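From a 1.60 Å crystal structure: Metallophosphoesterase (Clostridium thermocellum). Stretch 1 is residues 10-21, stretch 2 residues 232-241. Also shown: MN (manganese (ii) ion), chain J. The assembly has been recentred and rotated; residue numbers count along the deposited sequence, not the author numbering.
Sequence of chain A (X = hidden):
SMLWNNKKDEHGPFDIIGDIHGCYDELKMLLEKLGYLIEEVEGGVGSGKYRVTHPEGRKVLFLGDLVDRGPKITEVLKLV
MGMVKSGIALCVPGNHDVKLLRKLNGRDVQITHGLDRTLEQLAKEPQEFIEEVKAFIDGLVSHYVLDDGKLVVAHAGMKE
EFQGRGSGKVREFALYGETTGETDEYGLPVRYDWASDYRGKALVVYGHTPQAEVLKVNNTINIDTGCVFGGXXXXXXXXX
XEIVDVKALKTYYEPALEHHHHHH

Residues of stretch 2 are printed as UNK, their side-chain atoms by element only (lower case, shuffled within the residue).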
ATOM      1  N   GLU A  10      18.319  -5.615   3.164  1.00 39.67           N
ATOM      2  CA  GLU A  10      17.261  -5.667   4.164  1.00 39.28           C
ATOM      3  C   GLU A  10      16.645  -7.065   4.203  1.00 37.06           C
ATOM      4  O   GLU A  10      15.983  -7.504   3.240  1.00 35.85           O
ATOM      5  CB  GLU A  10      16.203  -4.607   3.867  1.00 42.79           C
ATOM      6  CG  GLU A  10      16.676  -3.168   4.069  1.00 54.80           C
ATOM      7  CD  GLU A  10      16.732  -2.755   5.546  1.00 94.10           C
ATOM      8  OE1 GLU A  10      15.869  -3.204   6.355  1.00 58.87           O
ATOM      9  OE2 GLU A  10      17.653  -1.976   5.892  1.00 89.42           O
ATOM     10  N   HIS A  11      16.843  -7.768   5.321  1.00 41.72           N
ATOM     11  CA  HIS A  11      16.454  -9.174   5.338  1.00 40.86           C
ATOM     12  C   HIS A  11      15.176  -9.440   6.128  1.00 38.68           C
ATOM     13  O   HIS A  11      14.624 -10.521   6.034  1.00 47.47           O
ATOM     14  CB  HIS A  11      17.628 -10.046   5.818  1.00 41.26           C
ATOM     15  CG  HIS A  11      18.890  -9.817   5.039  1.00 49.79           C
ATOM     16  ND1 HIS A  11      19.064 -10.286   3.754  1.00 43.59           N
ATOM     17  CD2 HIS A  11      20.013  -9.123   5.341  1.00 51.38           C
ATOM     18  CE1 HIS A  11      20.256  -9.917   3.311  1.00 41.92           C
ATOM     19  NE2 HIS A  11      20.854  -9.211   4.255  1.00 44.67           N
ATOM     20  N   GLY A  12      14.698  -8.436   6.866  1.00 35.94           N
ATOM     21  CA  GLY A  12      13.482  -8.565   7.641  1.00 35.52           C
ATOM     22  C   GLY A  12      13.857  -9.232   8.946  1.00 36.36           C
ATOM     23  O   GLY A  12      15.021  -9.182   9.321  1.00 40.83           O
ATOM     24  N   PRO A  13      12.906  -9.914   9.588  1.00 36.75           N
ATOM     25  CA  PRO A  13      11.540 -10.191   9.102  1.00 34.78           C
ATOM     26  C   PRO A  13      10.669  -8.986   8.764  1.00 37.15           C
ATOM     27  O   PRO A  13      10.899  -7.916   9.329  1.00 35.65           O
ATOM     28  CB  PRO A  13      10.876 -10.866  10.309  1.00 35.91           C
ATOM     29  CG  PRO A  13      12.023 -11.549  11.003  1.00 36.27           C
ATOM     30  CD  PRO A  13      13.176 -10.580  10.871  1.00 37.14           C
ATOM     31  N   PHE A  14       9.670  -9.187   7.902  1.00 27.93           N
ATOM     32  CA  PHE A  14       8.785  -8.079   7.507  1.00 25.63           C
ATOM     33  C   PHE A  14       7.363  -8.513   7.702  1.00 23.01           C
ATOM     34  O   PHE A  14       7.042  -9.690   7.582  1.00 28.13           O
ATOM     35  CB  PHE A  14       8.908  -7.772   6.004  1.00 24.45           C
ATOM     36  CG  PHE A  14      10.279  -7.394   5.574  1.00 23.67           C
ATOM     37  CD1 PHE A  14      10.831  -6.203   5.981  1.00 23.71           C
ATOM     38  CD2 PHE A  14      11.020  -8.239   4.740  1.00 27.18           C
ATOM     39  CE1 PHE A  14      12.096  -5.839   5.559  1.00 32.00           C
ATOM     40  CE2 PHE A  14      12.264  -7.872   4.288  1.00 28.43           C
ATOM     41  CZ  PHE A  14      12.834  -6.695   4.716  1.00 28.22           C
ATOM     42  N   ASP A  15       6.499  -7.552   8.015  1.00 25.28           N
ATOM     43  CA  ASP A  15       5.064  -7.790   7.988  1.00 21.51           C
ATOM     44  C   ASP A  15       4.521  -6.853   6.954  1.00 17.78           C
ATOM     45  O   ASP A  15       4.713  -5.630   7.050  1.00 20.03           O
ATOM     46  CB  ASP A  15       4.481  -7.542   9.369  1.00 23.60           C
ATOM     47  CG  ASP A  15       5.033  -8.529  10.381  1.00 25.89           C
ATOM     48  OD1 ASP A  15       4.979  -9.736  10.113  1.00 24.45           O
ATOM     49  OD2 ASP A  15       5.535  -8.078  11.417  1.00 27.35           O
ATOM     50  N   ILE A  16       3.965  -7.456   5.915  1.00 17.88           N
ATOM     51  CA  ILE A  16       3.623  -6.721   4.680  1.00 18.37           C
ATOM     52  C   ILE A  16       2.117  -6.503   4.657  1.00 16.17           C
ATOM     53  O   ILE A  16       1.358  -7.460   4.817  1.00 17.91           O
ATOM     54  CB  ILE A  16       4.057  -7.524   3.436  1.00 17.00           C
ATOM     55  CG1 ILE A  16       5.544  -7.901   3.528  1.00 24.41           C
ATOM     56  CG2 ILE A  16       3.782  -6.694   2.155  1.00 16.92           C
ATOM     57  CD1 ILE A  16       5.973  -8.869   2.468  1.00 23.10           C
ATOM     58  N   ILE A  17       1.672  -5.243   4.550  1.00 16.70           N
ATOM     59  CA  ILE A  17       0.244  -4.938   4.843  1.00 16.20           C
ATOM     60  C   ILE A  17      -0.389  -4.349   3.561  1.00 17.47           C
ATOM     61  O   ILE A  17       0.191  -3.462   2.915  1.00 17.52           O
ATOM     62  CB  ILE A  17       0.126  -3.940   5.998  1.00 16.35           C
ATOM     63  CG1 ILE A  17       0.590  -4.637   7.304  1.00 19.77           C
ATOM     64  CG2 ILE A  17      -1.328  -3.514   6.219  1.00 18.87           C
ATOM     65  CD1 ILE A  17       0.617  -3.787   8.522  1.00 23.29           C
ATOM     66  N   GLY A  18      -1.592  -4.827   3.230  1.00 17.49           N
ATOM     67  CA  GLY A  18      -2.296  -4.386   2.021  1.00 17.51           C
ATOM     68  C   GLY A  18      -3.035  -3.068   2.215  1.00 15.15           C
ATOM     69  O   GLY A  18      -2.810  -2.317   3.152  1.00 19.59           O
ATOM     70  N   ASP A  19      -3.903  -2.755   1.243  1.00 16.18           N
ATOM     71  CA  ASP A  19      -4.508  -1.423   1.198  1.00 13.20           C
ATOM     72  C   ASP A  19      -5.299  -1.095   2.457  1.00 15.52           C
ATOM     73  O   ASP A  19      -6.235  -1.816   2.838  1.00 18.49           O
ATOM     74  CB  ASP A  19      -5.503  -1.374   0.039  1.00 15.10           C
ATOM     75  CG  ASP A  19      -4.915  -1.764  -1.276  1.00 19.80           C
ATOM     76  OD1 ASP A  19      -4.176  -2.778  -1.443  1.00 18.52           O
ATOM     77  OD2 ASP A  19      -5.294  -1.040  -2.265  1.00 18.67           O
ATOM     78  N   ILE A  20      -4.966   0.052   3.020  1.00 16.17           N
ATOM     79  CA  ILE A  20      -5.576   0.510   4.236  1.00 15.37           C
ATOM     80  C   ILE A  20      -6.762   1.445   4.023  1.00 16.15           C
ATOM     81  O   ILE A  20      -7.762   1.311   4.731  1.00 18.54           O
ATOM     82  CB  ILE A  20      -4.509   1.159   5.127  1.00 17.37           C
ATOM     83  CG1 ILE A  20      -3.439   0.087   5.505  1.00 19.46           C
ATOM     84  CG2 ILE A  20      -5.132   1.793   6.358  1.00 18.00           C
ATOM     85  CD1 ILE A  20      -2.088   0.712   5.972  1.00 21.61           C
ATOM     86  N   HIS A  21      -6.631   2.348   3.001  1.00 18.87           N
ATOM     87  CA  HIS A  21      -7.754   3.216   2.628  1.00 20.06           C
ATOM     88  C   HIS A  21      -8.454   3.779   3.892  1.00 23.81           C
ATOM     89  O   HIS A  21      -9.679   3.673   4.061  1.00 21.87           O
ATOM     90  CB  HIS A  21      -8.751   2.448   1.756  1.00 18.15           C
ATOM     91  CG  HIS A  21      -8.266   2.235   0.363  1.00 19.52           C
ATOM     92  ND1 HIS A  21      -7.878   3.286  -0.443  1.00 18.87           N
ATOM     93  CD2 HIS A  21      -8.134   1.115  -0.382  1.00 18.63           C
ATOM     94  CE1 HIS A  21      -7.467   2.816  -1.604  1.00 18.57           C
ATOM     95  NE2 HIS A  21      -7.629   1.504  -1.603  1.00 17.28           N
ATOM     96  N   UNK A 232     -11.340  -7.467   4.960  1.00 20.52           N
ATOM     97  CA  UNK A 232     -10.393  -7.577   6.064  1.00 24.94           C
ATOM     98  C   UNK A 232      -9.079  -6.966   5.645  1.00 21.83           C
ATOM     99  O   UNK A 232      -8.814  -6.807   4.451  1.00 22.66           O
ATOM    100  c   UNK A 232     -10.179 -11.405   5.992  1.00 31.69           C
ATOM    101  c   UNK A 232      -9.701  -9.966   5.524  1.00 27.73           C
ATOM    102  n   UNK A 232     -10.073 -13.780   5.522  1.00 45.43           N
ATOM    103  c   UNK A 232      -9.936 -12.422   4.897  1.00 37.94           C
ATOM    104  c   UNK A 232     -10.197  -8.997   6.513  1.00 29.59           C
ATOM    105  N   UNK A 233      -8.295  -6.602   6.641  1.00 19.47           N
ATOM    106  CA  UNK A 233      -6.966  -6.055   6.406  1.00 17.92           C
ATOM    107  C   UNK A 233      -5.991  -7.189   6.699  1.00 21.05           C
ATOM    108  O   UNK A 233      -6.042  -7.792   7.801  1.00 22.36           O
ATOM    109  c   UNK A 233      -5.414  -4.131   7.044  1.00 16.42           C
ATOM    110  c   UNK A 233      -6.693  -4.892   7.332  1.00 18.38           C
ATOM    111  c   UNK A 233      -5.534  -3.440   5.665  1.00 18.82           C
ATOM    112  c   UNK A 233      -5.118  -3.057   8.144  1.00 21.87           C
ATOM    113  N   UNK A 234      -5.145  -7.480   5.713  1.00 17.90           N
ATOM    114  CA  UNK A 234      -4.232  -8.612   5.774  1.00 21.80           C
ATOM    115  C   UNK A 234      -2.772  -8.177   5.899  1.00 21.45           C
ATOM    116  O   UNK A 234      -2.313  -7.234   5.162  1.00 19.31           O
ATOM    117  o   UNK A 234      -5.714 -10.087   4.572  1.00 22.89           O
ATOM    118  c   UNK A 234      -4.410  -9.506   4.512  1.00 18.79           C
ATOM    119  c   UNK A 234      -3.340 -10.589   4.472  1.00 24.65           C
ATOM    120  N   UNK A 235      -2.025  -8.907   6.736  1.00 18.37           N
ATOM    121  CA  UNK A 235      -0.556  -8.812   6.717  1.00 20.89           C
ATOM    122  C   UNK A 235       0.005 -10.142   6.298  1.00 20.58           C
ATOM    123  O   UNK A 235      -0.536 -11.194   6.676  1.00 22.29           O
ATOM    124  c   UNK A 235       0.021  -8.477   8.125  1.00 19.78           C
ATOM    125  N   UNK A 236       1.098 -10.108   5.554  1.00 18.22           N
ATOM    126  CA  UNK A 236       1.828 -11.299   5.168  1.00 20.86           C
ATOM    127  C   UNK A 236       3.158 -11.254   5.895  1.00 20.10           C
ATOM    128  O   UNK A 236       3.931 -10.280   5.769  1.00 20.67           O
ATOM    129  c   UNK A 236       4.786 -13.711   2.515  1.00 27.26           C
ATOM    130  c   UNK A 236       2.015 -11.307   3.623  1.00 22.33           C
ATOM    131  c   UNK A 236       2.035 -13.541   2.456  1.00 31.50           C
ATOM    132  c   UNK A 236       4.030 -14.706   1.928  1.00 29.29           C
ATOM    133  c   UNK A 236       4.138 -12.591   3.060  1.00 25.29           C
ATOM    134  c   UNK A 236       2.735 -12.522   3.059  1.00 24.17           C
ATOM    135  o   UNK A 236       4.622 -15.789   1.334  1.00 33.97           O
ATOM    136  c   UNK A 236       2.670 -14.640   1.896  1.00 31.07           C
ATOM    137  N   UNK A 237       3.416 -12.295   6.720  1.00 23.09           N
ATOM    138  CA  UNK A 237       4.624 -12.296   7.516  1.00 22.67           C
ATOM    139  C   UNK A 237       5.698 -13.014   6.713  1.00 20.73           C
ATOM    140  O   UNK A 237       5.487 -14.099   6.181  1.00 25.65           O
ATOM    141  c   UNK A 237       3.020 -13.040  10.938  1.00 30.26           C
ATOM    142  c   UNK A 237       4.367 -13.031   8.845  1.00 22.45           C
ATOM    143  n   UNK A 237       4.860 -14.580  12.487  1.00 38.28           N
ATOM    144  c   UNK A 237       3.156 -12.503   9.513  1.00 23.29           C
ATOM    145  c   UNK A 237       4.825 -13.248  12.601  1.00 58.15           C
ATOM    146  n   UNK A 237       3.989 -12.486  11.864  1.00 29.75           N
ATOM    147  n   UNK A 237       5.658 -12.682  13.453  1.00 34.76           N
ATOM    148  N   UNK A 238       6.810 -12.327   6.540  1.00 23.58           N
ATOM    149  CA  UNK A 238       7.958 -12.815   5.790  1.00 26.62           C
ATOM    150  C   UNK A 238       9.178 -12.895   6.705  1.00 26.34           C
ATOM    151  O   UNK A 238       9.477 -11.934   7.391  1.00 24.04           O
ATOM    152  o   UNK A 238      12.643 -13.385   1.425  1.00 30.04           O
ATOM    153  c   UNK A 238      10.270 -13.338   1.805  1.00 27.55           C
ATOM    154  c   UNK A 238       9.408 -12.222   3.790  1.00 24.61           C
ATOM    155  c   UNK A 238      10.692 -11.893   4.145  1.00 28.69           C
ATOM    156  c   UNK A 238       8.249 -11.811   4.671  1.00 22.12           C
ATOM    157  c   UNK A 238      11.769 -12.286   3.347  1.00 26.67           C
ATOM    158  c   UNK A 238       9.204 -12.960   2.619  1.00 26.95           C
ATOM    159  c   UNK A 238      11.555 -13.014   2.204  1.00 35.14           C
ATOM    160  N   UNK A 239       9.939 -14.016   6.661  1.00 31.06           N
ATOM    161  CA  UNK A 239       9.872 -15.134   5.717  1.00 28.54           C
ATOM    162  C   UNK A 239       8.992 -16.278   6.145  1.00 31.98           C
ATOM    163  O   UNK A 239       9.016 -17.298   5.428  1.00 35.75           O
ATOM    164  c   UNK A 239      11.791 -15.376   7.055  1.00 34.02           C
ATOM    165  c   UNK A 239      11.326 -15.615   5.653  1.00 35.96           C
ATOM    166  c   UNK A 239      11.171 -14.053   7.465  1.00 34.11           C
ATOM    167  N   UNK A 240       8.209 -16.114   7.212  1.00 31.31           N
ATOM    168  CA  UNK A 240       7.306 -17.164   7.656  1.00 31.17           C
ATOM    169  C   UNK A 240       6.248 -17.566   6.644  1.00 32.18           C
ATOM    170  O   UNK A 240       5.707 -18.672   6.708  1.00 34.78           O
ATOM    171  o   UNK A 240       8.878 -14.786  11.125  1.00 34.44           O
ATOM    172  c   UNK A 240       6.653 -16.769   8.985  1.00 34.35           C
ATOM    173  o   UNK A 240       7.922 -14.323   9.199  1.00 37.69           O
ATOM    174  c   UNK A 240       7.640 -16.521  10.092  1.00 33.05           C
ATOM    175  c   UNK A 240       8.173 -15.116  10.146  1.00 36.74           C
ATOM    176  N   UNK A 241       5.927 -16.648   5.708  1.00 28.65           N
ATOM    177  CA  UNK A 241       4.893 -16.926   4.726  1.00 30.88           C
ATOM    178  C   UNK A 241       3.592 -17.307   5.441  1.00 29.14           C
ATOM    179  O   UNK A 241       2.926 -18.276   5.086  1.00 36.48           O
ATOM    180  n   UNK A 241       7.860 -18.356  -0.922  1.00 46.40           N
ATOM    181  c   UNK A 241       6.680 -17.474   3.017  1.00 33.92           C
ATOM    182  c   UNK A 241       6.957 -18.098   1.700  1.00 31.39           C
ATOM    183  c   UNK A 241       8.689 -17.853  -0.008  1.00 37.46           C
ATOM    184  n   UNK A 241       8.283 -17.725   1.243  1.00 31.65           N
ATOM    185  n   UNK A 241       9.929 -17.513  -0.330  1.00 40.31           N
ATOM    186  c   UNK A 241       5.370 -17.954   3.684  1.00 32.78           C
TER
HETATM  187 MN    MN J 508      -6.724   0.227  -3.276  1.00 18.86          MN
HETATM  188  O   HOH W   1       4.548 -10.109  13.424  1.00 27.74           O
HETATM  189  O   HOH W   2      -8.247  -1.448  -2.825  1.00 20.73           O

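Position 232 carries four carbons in an unbranched row ending in a nitrogen, a chain that runs out of reach of stretch 1. This is Lys 232, at the start of the strand.

At position 233 there are four carbons, forked at the second. One branch tip reaches the turn that follows the first strand, approaching Asp 19 O, and the side chain also meets Ile 17 and Ile 20. The fork and the absence of any polar atom give Leu 233; its CD1 lies 3.3 Å from Asp 19 O and 4.1 Å from Ile 20 CG1, and its CG 4.2 Å from Ile 17 CG2.

Position 234 has one carbon bearing an oxygen and a second carbon. Its side chain makes no contact with stretch 1, so the contact is made by the backbone. The residue is Thr 234, whose O accepts a hydrogen bond from Gly 18 N at 3.2 Å, longer than the others in the ladder.

Position 235 shows a single side-chain carbon, packed against Ile 17; it is Ala 235. Its CB lies 4.0 Å from Ile 17 CG1, and its CA lies 3.0 Å from Ile 16 O in a CA-H...O contact.

At position 236, one carbon leads to a six-carbon ring bearing an oxygen. The ring begins beside Ile 16, but its end leads away. This is Tyr 236, with CD1 of the tyrosine 4.2 Å from CD1 of Ile 16. The backbones of this pair are joined twice: Ile 16 N to Tyr 236 O and Tyr 236 N to Ile 16 O, both 2.8 Å.

Position 237 has three carbons, a nitrogen, and then a carbon carrying two more nitrogens, a guanidinium group near the carboxylate of Asp 15. It is Arg 237. Opposite charges meet in a salt bridge, Asp 15 OD1 to Arg 237 NE at 3.4 Å, and water 1 links the same two side chains by donating to Asp 15 OD2 (3.0 Å) and accepting from Arg 237 NH2 (2.8 Å).

Position 238 again has a carbon followed by a six-carbon ring with one oxygen, here at the edge of the Phe 14 ring. It is Tyr 238, whose CD1 sits 3.7 Å from Phe 14 CD2. Phe 14 N bonds to Tyr 238 O and Tyr 238 N to Phe 14 O, both 2.8 Å.

Position 239 has three carbons closing onto the backbone nitrogen and touching Pro 13: Pro 239, preceded by a cis peptide bond. Its CD lies 4.3 Å from Pro 13 CB, itself part of a cis-linked proline.

Position 240 has three carbons, the third carrying two oxygens, and approaches Pro 13. In Glu 240, OE2 comes only within 4.5 Å of Pro 13 CB.

Position 241, with three carbons, a nitrogen and a carbon bearing two nitrogens, is beyond reach of stretch 1: Arg 241.

The contact is an antiparallel strand pair. Phe 14 and Ile 16 form reciprocal backbone hydrogen bonds with Tyr 238 and Tyr 236, and the alternation of side chains along the paired strands puts these four on one face; Asp 15, Ile 17, Ala 235 and Arg 237 occupy the other. Leu 233 extends the packing to the turn where Asp 19 OD2 binds manganese at 2.2 Å.

Stretch 2 232-241: KLTAYRYPER
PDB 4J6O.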